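Local coordinates for nitrogenase molybdenum-iron protein beta chain (Clostridium pasteurianum, PDB 4WES), which forms part of the nitrogenase complex that reduces dinitrogen to ammonium, sharing an [8Fe-7S] cluster with the alpha chain, at residues M153-G156 with I157-L161; S328-I331 with I332-A336; D415-G418 with H419-N422; L442-I445 with E446-T450. All coordinates share one frame; numbering follows the deposited sequence.

Overall arrangement
All four contacts are local, each within one stretch of helix, helix end or loop, and they follow one another along the chain without touching. Contact 1 stands apart, its centre 51 Å from that of contact 4 and on the opposite side of the chain's centre; the side chain of Met153 is about 14 Å from the [8Fe-7S] cluster, too far to touch it. Contacts 2, 3 and 4 lie 23 to 25 Å apart, centre to centre. Contact 2 packs against helix 426-448, whose end carries contact 4. Contacts 3 and 4 both face the second beta subunit. In contact 3 the side chain of Tyr421 comes within about 5 Å of an iron(II) ion.

Contact 1. Residues M153-G156 with I157-L161; sequences MVQG and IVNYL
Asn159 lays its carboxamide against the stem of Gln155, one helical turn back. Asn159 ND2 comes within 3.8 Å of Gln155 CG, and the two amide planes are turned 32° from each other. With CG of Asn159 set beside its own backbone N (chi1 -78°), the amide folds back over the previous turn, and CG sits 3.3 Å from Gln155 O. That same oxygen takes the backbone bond from Asn159 N, at 2.8 Å. Gln155 runs out extended, and its NE2 finds a weak bond to Thr252.

The remaining backbone bonds run from Ile157 to Met153, Val158 to Val154 and Tyr160 to Gly156, each amide bonding to the carbonyl four residues before it. The Tyr160 ring turns its edge to Gly156 O, which lies close to the ring plane and 3.4 Å from Tyr160 CD1. The phenol end goes on to a hydrogen bond with His136. Ile157 packs CG1 against Met153 O, 3.4 Å away.

Helix 146-161 is wedged between several elements. Gln155, Val158 and Asn159 face helix 243-257, whose Lys256 bonds to the carbonyls of Val158 and Asn159; Met153 and Tyr160 rest on strand 133-136, and Met153 also reaches helix 24-33.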
loop_
_atom_site.group_PDB
_atom_site.type_symbol
_atom_site.label_atom_id
_atom_site.label_comp_id
_atom_site.label_asym_id
_atom_site.label_seq_id
_atom_site.Cartn_x
_atom_site.Cartn_y
_atom_site.Cartn_z
ATOM N N MET B 153 -28.182 -17.978 -8.889
ATOM C CA MET B 153 -27.499 -18.776 -9.891
ATOM C C MET B 153 -27.012 -20.080 -9.258
ATOM O O MET B 153 -27.058 -21.138 -9.894
ATOM C CB MET B 153 -26.326 -18.004 -10.512
ATOM C CG MET B 153 -25.706 -18.703 -11.729
ATOM S SD MET B 153 -26.685 -18.594 -13.253
ATOM C CE MET B 153 -27.491 -20.147 -13.270
ATOM N N VAL B 154 -26.509 -20.019 -8.020
ATOM C CA VAL B 154 -26.076 -21.261 -7.353
ATOM C C VAL B 154 -27.262 -22.200 -7.189
ATOM O O VAL B 154 -27.151 -23.423 -7.417
ATOM C CB VAL B 154 -25.384 -20.953 -6.010
ATOM C CG1 VAL B 154 -24.993 -22.218 -5.301
ATOM C CG2 VAL B 154 -24.150 -20.075 -6.221
ATOM N N GLN B 155 -28.414 -21.675 -6.785
ATOM C CA GLN B 155 -29.614 -22.464 -6.764
ATOM C C GLN B 155 -29.936 -23.089 -8.115
ATOM O O GLN B 155 -30.312 -24.289 -8.195
ATOM C CB GLN B 155 -30.808 -21.638 -6.274
ATOM C CG GLN B 155 -32.051 -22.504 -6.173
ATOM C CD GLN B 155 -33.292 -21.721 -5.974
ATOM O OE1 GLN B 155 -33.567 -20.775 -6.707
ATOM N NE2 GLN B 155 -34.048 -22.086 -4.947
ATOM N N GLY B 156 -29.794 -22.325 -9.194
ATOM C CA GLY B 156 -30.041 -22.887 -10.532
ATOM C C GLY B 156 -29.126 -24.032 -10.892
ATOM O O GLY B 156 -29.546 -25.026 -11.484
ATOM N N ILE B 157 -27.861 -23.910 -10.531
ATOM C CA ILE B 157 -26.904 -24.998 -10.707
ATOM C C ILE B 157 -27.379 -26.257 -9.991
ATOM O O ILE B 157 -27.427 -27.358 -10.572
ATOM C CB ILE B 157 -25.507 -24.584 -10.185
ATOM C CG1 ILE B 157 -24.891 -23.480 -11.035
ATOM C CG2 ILE B 157 -24.591 -25.793 -10.093
ATOM C CD1 ILE B 157 -23.674 -22.810 -10.418
ATOM N N VAL B 158 -27.789 -26.108 -8.730
ATOM C CA VAL B 158 -28.296 -27.261 -7.969
ATOM C C VAL B 158 -29.547 -27.842 -8.620
ATOM O O VAL B 158 -29.670 -29.061 -8.814
ATOM C CB VAL B 158 -28.597 -26.888 -6.507
ATOM C CG1 VAL B 158 -29.239 -28.062 -5.778
ATOM C CG2 VAL B 158 -27.344 -26.463 -5.749
ATOM N N ASN B 159 -30.489 -26.972 -8.956
ATOM C CA ASN B 159 -31.766 -27.403 -9.525
ATOM C C ASN B 159 -31.566 -28.265 -10.762
ATOM O O ASN B 159 -32.212 -29.302 -10.909
ATOM C CB ASN B 159 -32.609 -26.224 -9.975
ATOM C CG ASN B 159 -33.313 -25.486 -8.843
ATOM O OD1 ASN B 159 -33.495 -25.988 -7.738
ATOM N ND2 ASN B 159 -33.719 -24.250 -9.142
ATOM N N TYR B 160 -30.668 -27.866 -11.656
ATOM C CA TYR B 160 -30.466 -28.591 -12.906
ATOM C C TYR B 160 -29.470 -29.711 -12.848
ATOM O O TYR B 160 -29.657 -30.691 -13.563
ATOM C CB TYR B 160 -29.999 -27.616 -13.996
ATOM C CG TYR B 160 -31.109 -26.817 -14.660
ATOM C CD1 TYR B 160 -31.599 -25.641 -14.098
ATOM C CD2 TYR B 160 -31.684 -27.240 -15.849
ATOM C CE1 TYR B 160 -32.601 -24.914 -14.714
ATOM C CE2 TYR B 160 -32.673 -26.523 -16.484
ATOM C CZ TYR B 160 -33.137 -25.344 -15.912
ATOM O OH TYR B 160 -34.106 -24.638 -16.575
ATOM N N LEU B 161 -28.413 -29.577 -12.033
ATOM C CA LEU B 161 -27.286 -30.496 -12.141
ATOM C C LEU B 161 -27.107 -31.504 -10.998
ATOM O O LEU B 161 -26.760 -32.655 -11.239
ATOM C CB LEU B 161 -25.997 -29.706 -12.350
ATOM C CG LEU B 161 -25.996 -28.812 -13.568
ATOM C CD1 LEU B 161 -24.663 -28.103 -13.667
ATOM C CD2 LEU B 161 -26.331 -29.533 -14.870
#

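Contact 2. Residues S328-I331 with I332-A336; sequences SKFI and IELGA
Lys329 and Glu333 form the charged part of this contact, a salt bridge one turn apart on the helix with Lys329 NZ 3.1 Å from Glu333 OE2. The lysine leaves the backbone with CG anti to N, then bends at chi2 (65°) and again at its last torsion, which brings NZ to OE2; it meets that oxygen from above the carboxylate plane. Both carboxylate oxygens have further partners, OE2 the hydroxyl of Ser271 and OE1 the backbone N of Val270. Ser271 OG also shares a weak bond with Lys329 NZ.

The aromatic part centres on Phe330. Leu334 sets CD1 squarely over one ring face, 4.0 Å from the centroid of Phe330 and 6° off the normal, a clean CH-pi contact. The other methyl, Leu334 CD2, is 3.9 Å from Phe330 CE1. Glu333 reaches the same ring at its edge: Glu333 OE1 is 3.5 Å from Phe330 CD1, and the carboxylate is nearly perpendicular to the ring.

A purely aliphatic contact joins Ile331 CG2 to Ala336 CB at 3.7 Å.

Backbone bonds close the helix. Leu334 N bonds to Phe330 O at 2.9 Å; then Ala336 N turns back to Ile331 O at 3.0 Å, and Gly335 N to Ile332 O at 2.9 Å. Gly335 takes a positive phi of 92°, which swings the chain out of the helix. This is a Schellman motif, ending the helix of a beta-alpha-beta crossover that links strand 314-318 through helix 321-333 to strand 337-343 in a parallel sheet.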
loop_
_atom_site.group_PDB
_atom_site.type_symbol
_atom_site.label_atom_id
_atom_site.label_comp_id
_atom_site.label_asym_id
_atom_site.label_seq_id
_atom_site.Cartn_x
_atom_site.Cartn_y
_atom_site.Cartn_z
ATOM N N SER B 328 -16.350 -6.818 10.064
ATOM C CA SER B 328 -16.663 -6.071 11.279
ATOM C C SER B 328 -16.225 -6.798 12.525
ATOM O O SER B 328 -15.688 -6.209 13.470
ATOM C CB SER B 328 -18.167 -5.771 11.333
ATOM O OG SER B 328 -18.557 -4.858 10.312
ATOM N N LYS B 329 -16.438 -8.121 12.548
ATOM C CA LYS B 329 -15.936 -8.916 13.674
ATOM C C LYS B 329 -14.414 -8.794 13.768
ATOM O O LYS B 329 -13.871 -8.652 14.850
ATOM C CB LYS B 329 -16.385 -10.392 13.506
ATOM C CG LYS B 329 -15.914 -11.306 14.623
ATOM C CD LYS B 329 -16.510 -10.959 15.973
ATOM C CE LYS B 329 -16.383 -12.146 16.974
ATOM N NZ LYS B 329 -15.023 -12.149 17.483
ATOM N N PHE B 330 -13.729 -8.878 12.628
ATOM C CA PHE B 330 -12.261 -8.792 12.642
ATOM C C PHE B 330 -11.808 -7.423 13.153
ATOM O O PHE B 330 -10.837 -7.334 13.913
ATOM C CB PHE B 330 -11.716 -9.102 11.265
ATOM C CG PHE B 330 -10.208 -9.207 11.193
ATOM C CD1 PHE B 330 -9.465 -9.759 12.219
ATOM C CD2 PHE B 330 -9.535 -8.824 10.056
ATOM C CE1 PHE B 330 -8.098 -9.906 12.112
ATOM C CE2 PHE B 330 -8.159 -8.962 9.941
ATOM C CZ PHE B 330 -7.435 -9.516 10.977
ATOM N N ILE B 331 -12.495 -6.359 12.749
ATOM C CA ILE B 331 -12.169 -5.030 13.271
ATOM C C ILE B 331 -12.236 -5.007 14.818
ATOM O O ILE B 331 -11.344 -4.487 15.476
ATOM C CB ILE B 331 -13.100 -3.979 12.618
ATOM C CG1 ILE B 331 -12.800 -3.818 11.142
ATOM C CG2 ILE B 331 -13.048 -2.656 13.368
ATOM C CD1 ILE B 331 -11.417 -3.404 10.764
ATOM N N ILE B 332 -13.301 -5.598 15.373
ATOM C CA ILE B 332 -13.408 -5.729 16.805
ATOM C C ILE B 332 -12.250 -6.544 17.388
ATOM O O ILE B 332 -11.635 -6.176 18.406
ATOM C CB ILE B 332 -14.772 -6.305 17.208
ATOM C CG1 ILE B 332 -15.894 -5.319 16.824
ATOM C CG2 ILE B 332 -14.826 -6.610 18.694
ATOM C CD1 ILE B 332 -17.281 -5.897 16.985
ATOM N N GLU B 333 -11.913 -7.665 16.732
ATOM C CA GLU B 333 -10.800 -8.507 17.177
ATOM C C GLU B 333 -9.468 -7.778 17.192
ATOM O O GLU B 333 -8.606 -8.107 17.992
ATOM C CB GLU B 333 -10.722 -9.747 16.294
ATOM C CG GLU B 333 -11.908 -10.687 16.449
ATOM C CD GLU B 333 -11.976 -11.820 15.451
ATOM O OE1 GLU B 333 -11.488 -11.671 14.321
ATOM O OE2 GLU B 333 -12.551 -12.855 15.817
ATOM N N LEU B 334 -9.314 -6.802 16.281
ATOM C CA LEU B 334 -8.100 -5.992 16.208
ATOM C C LEU B 334 -8.011 -4.938 17.311
ATOM O O LEU B 334 -6.968 -4.300 17.465
ATOM C CB LEU B 334 -8.004 -5.304 14.840
ATOM C CG LEU B 334 -7.740 -6.288 13.682
ATOM C CD1 LEU B 334 -8.019 -5.641 12.342
ATOM C CD2 LEU B 334 -6.331 -6.836 13.731
ATOM N N GLY B 335 -9.109 -4.723 18.048
ATOM C CA GLY B 335 -9.205 -3.711 19.054
ATOM C C GLY B 335 -9.755 -2.402 18.550
ATOM O O GLY B 335 -9.734 -1.377 19.265
ATOM N N ALA B 336 -10.215 -2.386 17.293
ATOM C CA ALA B 336 -10.759 -1.181 16.653
ATOM C C ALA B 336 -12.302 -1.202 16.770
ATOM O O ALA B 336 -12.910 -2.145 17.283
ATOM C CB ALA B 336 -10.278 -1.091 15.213
#

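Contact 3. Residues D415-G418 with H419-N422; sequences DRYG and HYYN
His419 turns the edge of its imidazole to the carbonyl of Arg416, with His419 CD2 3.3 Å from Arg416 O. Its CG stands between the backbone N and the carbonyl carbon (chi1 64°), a confined rotamer that brings the ring back along the preceding residues. A water lying near the ring plane ties the two together: it donates to Arg416 O at 2.7 Å and hydrogen-bonds His419 NE2 at 3.2 Å, an atom that also has a weak bond to Ile413 O. The backbone N of His419 is buried with no partner in the model.

Tyr420 folds its ring over Gly418, whose CA lies 4.1 Å from the ring centroid in a CH-pi contact over one face. The phenol oxygen of Tyr420 accepts a weak hydrogen bond from Gly418 N, 3.1 Å away.

Tyr421 N bonds to Gly418 O at 3.0 Å and 163°. Its ring presents a face to Tyr420, with Tyr420 CD2 over the centre. Asn422 is modelled in two conformers, and the weak bond that one of them makes from ND2 to the same Gly418 O is doubtful.

Upstream, Arg416 salt-bridges Asp443 and Glu446 of the second subunit, and Tyr417 OH bonds to the terminal carboxylate of Arg458 there. Gly418, with a phi of 98°, leads into the 3-10 segment 419-421: a glycine-led 3-10 turn in the loop before helix 426-448, set at the interface between the two beta subunits.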
loop_
_atom_site.group_PDB
_atom_site.type_symbol
_atom_site.label_atom_id
_atom_site.label_comp_id
_atom_site.label_asym_id
_atom_site.label_seq_id
_atom_site.Cartn_x
_atom_site.Cartn_y
_atom_site.Cartn_z
ATOM N N ASP B 415 -9.806 0.394 -9.762
ATOM C CA ASP B 415 -8.813 1.435 -9.902
ATOM C C ASP B 415 -7.426 1.037 -9.431
ATOM O O ASP B 415 -6.578 1.905 -9.306
ATOM C CB ASP B 415 -9.275 2.741 -9.228
ATOM C CG ASP B 415 -9.641 2.604 -7.758
ATOM O OD1 ASP B 415 -9.845 1.460 -7.262
ATOM O OD2 ASP B 415 -9.706 3.668 -7.103
ATOM N N ARG B 416 -7.199 -0.261 -9.225
ATOM C CA ARG B 416 -5.850 -0.706 -8.837
ATOM C C ARG B 416 -5.539 -2.028 -9.565
ATOM O O ARG B 416 -6.444 -2.733 -10.022
ATOM C CB ARG B 416 -5.697 -0.858 -7.347
ATOM C CG ARG B 416 -5.765 0.452 -6.549
ATOM C CD ARG B 416 -4.577 1.376 -6.850
ATOM N NE ARG B 416 -4.517 2.580 -6.031
ATOM C CZ ARG B 416 -5.158 3.707 -6.317
ATOM N NH1 ARG B 416 -5.974 3.822 -7.340
ATOM N NH2 ARG B 416 -4.996 4.780 -5.546
ATOM N N TYR B 417 -4.273 -2.352 -9.615
ATOM C CA TYR B 417 -3.796 -3.506 -10.396
ATOM C C TYR B 417 -3.203 -4.545 -9.479
ATOM O O TYR B 417 -2.274 -4.293 -8.730
ATOM C CB TYR B 417 -2.753 -3.063 -11.416
ATOM C CG TYR B 417 -3.425 -2.240 -12.485
ATOM C CD1 TYR B 417 -3.858 -2.808 -13.639
ATOM C CD2 TYR B 417 -3.660 -0.867 -12.326
ATOM C CE1 TYR B 417 -4.513 -2.120 -14.615
ATOM C CE2 TYR B 417 -4.349 -0.161 -13.285
ATOM C CZ TYR B 417 -4.774 -0.759 -14.439
ATOM O OH TYR B 417 -5.439 -0.097 -15.441
ATOM N N GLY B 418 -3.721 -5.773 -9.580
ATOM C CA GLY B 418 -3.208 -6.906 -8.832
ATOM C C GLY B 418 -3.940 -7.260 -7.565
ATOM O O GLY B 418 -3.626 -8.286 -6.928
ATOM N N HIS B 419 -4.940 -6.471 -7.183
ATOM C CA HIS B 419 -5.653 -6.696 -5.933
ATOM C C HIS B 419 -6.322 -8.064 -5.944
ATOM O O HIS B 419 -6.439 -8.704 -4.897
ATOM C CB HIS B 419 -6.665 -5.579 -5.655
ATOM C CG HIS B 419 -7.766 -5.477 -6.651
ATOM N ND1 HIS B 419 -8.899 -6.242 -6.555
ATOM C CD2 HIS B 419 -7.913 -4.715 -7.765
ATOM C CE1 HIS B 419 -9.698 -5.963 -7.570
ATOM N NE2 HIS B 419 -9.127 -5.042 -8.316
ATOM N N TYR B 420 -6.715 -8.503 -7.128
ATOM C CA TYR B 420 -7.446 -9.744 -7.318
ATOM C C TYR B 420 -6.557 -10.988 -7.175
ATOM O O TYR B 420 -7.063 -12.101 -7.218
ATOM C CB TYR B 420 -8.196 -9.745 -8.685
ATOM C CG TYR B 420 -7.411 -9.005 -9.717
ATOM C CD1 TYR B 420 -7.731 -7.682 -10.013
ATOM C CD2 TYR B 420 -6.300 -9.558 -10.353
ATOM C CE1 TYR B 420 -6.961 -6.929 -10.865
ATOM C CE2 TYR B 420 -5.535 -8.822 -11.221
ATOM C CZ TYR B 420 -5.848 -7.494 -11.471
ATOM O OH TYR B 420 -5.068 -6.701 -12.258
ATOM N N TYR B 421 -5.256 -10.800 -6.950
ATOM C CA TYR B 421 -4.374 -11.893 -6.612
ATOM C C TYR B 421 -4.229 -12.082 -5.093
ATOM O O TYR B 421 -3.565 -13.012 -4.683
ATOM C CB TYR B 421 -2.999 -11.696 -7.277
ATOM C CG TYR B 421 -3.036 -11.631 -8.806
ATOM C CD1 TYR B 421 -3.690 -12.588 -9.607
ATOM C CD2 TYR B 421 -2.426 -10.614 -9.445
ATOM C CE1 TYR B 421 -3.712 -12.467 -10.990
ATOM C CE2 TYR B 421 -2.416 -10.507 -10.815
ATOM C CZ TYR B 421 -3.093 -11.400 -11.593
ATOM O OH TYR B 421 -3.109 -11.210 -13.011
ATOM N N ASN B 422 -4.828 -11.188 -4.283
ATOM C CA ASN B 422 -4.663 -11.308 -2.836
ATOM C C ASN B 422 -5.950 -11.709 -2.147
ATOM O O ASN B 422 -7.007 -11.103 -2.305
ATOM C CB ASN B 422 -4.053 -10.075 -2.135
ATOM C CG ASN B 422 -3.783 -8.913 -3.068
ATOM O OD1 ASN B 422 -4.239 -7.795 -2.817
ATOM N ND2 ASN B 422 -3.001 -9.154 -4.119
HETATM O O HOH W 1 -9.078 -2.756 -10.585
#

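Contact 4. Residues L442-I445 with E446-T450; sequences LDKI and ERECT
Residues 442-445 and 446-448 continue one helix, and the carbonyls of the first segment accept in turn from the second: Glu446 N to Leu442 O at 2.9 Å, Arg447 N to Asp443 O at 3.0 Å and Glu448 N to Lys444 O at 3.0 Å. The amides of Arg447 and Glu448 also make weak bonds to the carbonyls of Lys444 and Ile445, three residues back. Cys449 is the first residue to leave helical angles, ending helix 426-448, though Cys449 N still bonds to Ile445 O at 3.0 Å.

Cys449 keeps its sulfur beside the helix end, with SG 3.5 Å from Ile445 O; a chi1 of 64° places it there. Lys444 runs out fully extended, and Glu448 crosses it so that Glu448 OE2 rests 3.2 Å from Lys444 CE. The charges come close without forming a salt bridge, Lys444 NZ being 4.2 Å from Glu448 OE2, and both groups have other partners: Asn403 O takes Lys444 NZ, and Asn403 ND2 gives to Glu448 OE1. In one of its two modelled conformers, Arg447 brings its guanidinium back over the previous turn, where Asp443 O faces one side of it.

Glu446 folds its CG near Leu442 O. Its carboxylate bridges Arg458 of its own chain and Lys396 of the second subunit, which places this helix end at the subunit interface.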
loop_
_atom_site.group_PDB
_atom_site.type_symbol
_atom_site.label_atom_id
_atom_site.label_comp_id
_atom_site.label_asym_id
_atom_site.label_seq_id
_atom_site.Cartn_x
_atom_site.Cartn_y
_atom_site.Cartn_z
ATOM N N LEU B 442 -0.294 4.415 8.939
ATOM C CA LEU B 442 1.046 4.958 9.089
ATOM C C LEU B 442 1.426 5.911 7.966
ATOM O O LEU B 442 2.097 6.915 8.207
ATOM C CB LEU B 442 2.057 3.818 9.234
ATOM C CG LEU B 442 2.061 3.170 10.592
ATOM C CD1 LEU B 442 2.768 1.811 10.590
ATOM C CD2 LEU B 442 2.707 4.058 11.628
ATOM N N ASP B 443 0.986 5.644 6.740
ATOM C CA ASP B 443 1.281 6.543 5.644
ATOM C C ASP B 443 0.750 7.948 5.947
ATOM O O ASP B 443 1.427 8.956 5.703
ATOM C CB ASP B 443 0.641 6.043 4.341
ATOM C CG ASP B 443 1.445 4.966 3.610
ATOM O OD1 ASP B 443 2.608 4.695 3.961
ATOM O OD2 ASP B 443 0.844 4.410 2.668
ATOM N N LYS B 444 -0.476 8.038 6.458
ATOM C CA LYS B 444 -1.056 9.341 6.780
ATOM C C LYS B 444 -0.272 9.996 7.908
ATOM O O LYS B 444 0.049 11.172 7.826
ATOM C CB LYS B 444 -2.530 9.214 7.135
ATOM C CG LYS B 444 -3.142 10.577 7.536
ATOM C CD LYS B 444 -4.609 10.512 7.818
ATOM C CE LYS B 444 -5.066 11.905 8.332
ATOM N NZ LYS B 444 -6.499 12.006 8.558
ATOM N N ILE B 445 0.035 9.258 8.975
ATOM C CA ILE B 445 0.775 9.821 10.094
ATOM C C ILE B 445 2.073 10.442 9.613
ATOM O O ILE B 445 2.418 11.579 9.980
ATOM C CB ILE B 445 1.063 8.745 11.166
ATOM C CG1 ILE B 445 -0.220 8.336 11.864
ATOM C CG2 ILE B 445 2.121 9.224 12.160
ATOM C CD1 ILE B 445 -0.094 7.105 12.728
ATOM N N GLU B 446 2.797 9.722 8.754
ATOM C CA GLU B 446 4.137 10.154 8.342
ATOM C C GLU B 446 4.105 11.253 7.288
ATOM O O GLU B 446 5.060 12.016 7.174
ATOM C CB GLU B 446 4.960 8.944 7.887
ATOM C CG GLU B 446 5.077 7.918 9.022
ATOM C CD GLU B 446 6.232 6.973 8.854
ATOM O OE1 GLU B 446 7.101 6.931 9.780
ATOM O OE2 GLU B 446 6.347 6.332 7.808
ATOM N N ARG B 447 3.011 11.348 6.533
ATOM C CA ARG B 447 2.869 12.460 5.591
ATOM C C ARG B 447 2.495 13.752 6.325
ATOM O O ARG B 447 2.942 14.827 5.936
ATOM C CB ARG B 447 1.805 12.165 4.532
ATOM C CG ARG B 447 1.900 13.031 3.291
ATOM C CD ARG B 447 0.803 12.717 2.286
ATOM N NE ARG B 447 0.646 11.282 2.075
ATOM C CZ ARG B 447 -0.373 10.552 2.536
ATOM N NH1 ARG B 447 -1.327 11.133 3.249
ATOM N NH2 ARG B 447 -0.447 9.241 2.301
ATOM N N GLU B 448 1.705 13.655 7.385
ATOM C CA GLU B 448 1.121 14.837 8.009
ATOM C C GLU B 448 1.833 15.312 9.239
ATOM O O GLU B 448 1.600 16.448 9.685
ATOM C CB GLU B 448 -0.337 14.592 8.346
ATOM C CG GLU B 448 -1.100 14.325 7.094
ATOM C CD GLU B 448 -2.563 14.383 7.236
ATOM O OE1 GLU B 448 -3.231 14.420 6.170
ATOM O OE2 GLU B 448 -3.009 14.347 8.397
ATOM N N CYS B 449 2.710 14.513 9.846
ATOM C CA CYS B 449 3.382 14.955 11.035
ATOM C C CYS B 449 4.320 16.119 10.745
ATOM O O CYS B 449 4.761 16.303 9.615
ATOM C CB CYS B 449 4.140 13.819 11.715
ATOM S SG CYS B 449 5.493 13.120 10.770
ATOM N N THR B 450 4.620 16.914 11.770
ATOM C CA THR B 450 5.634 17.937 11.605
ATOM C C THR B 450 6.992 17.259 11.353
ATOM O O THR B 450 7.216 16.083 11.693
ATOM C CB THR B 450 5.725 18.810 12.845
ATOM O OG1 THR B 450 6.099 17.982 13.937
ATOM C CG2 THR B 450 4.409 19.524 13.115
#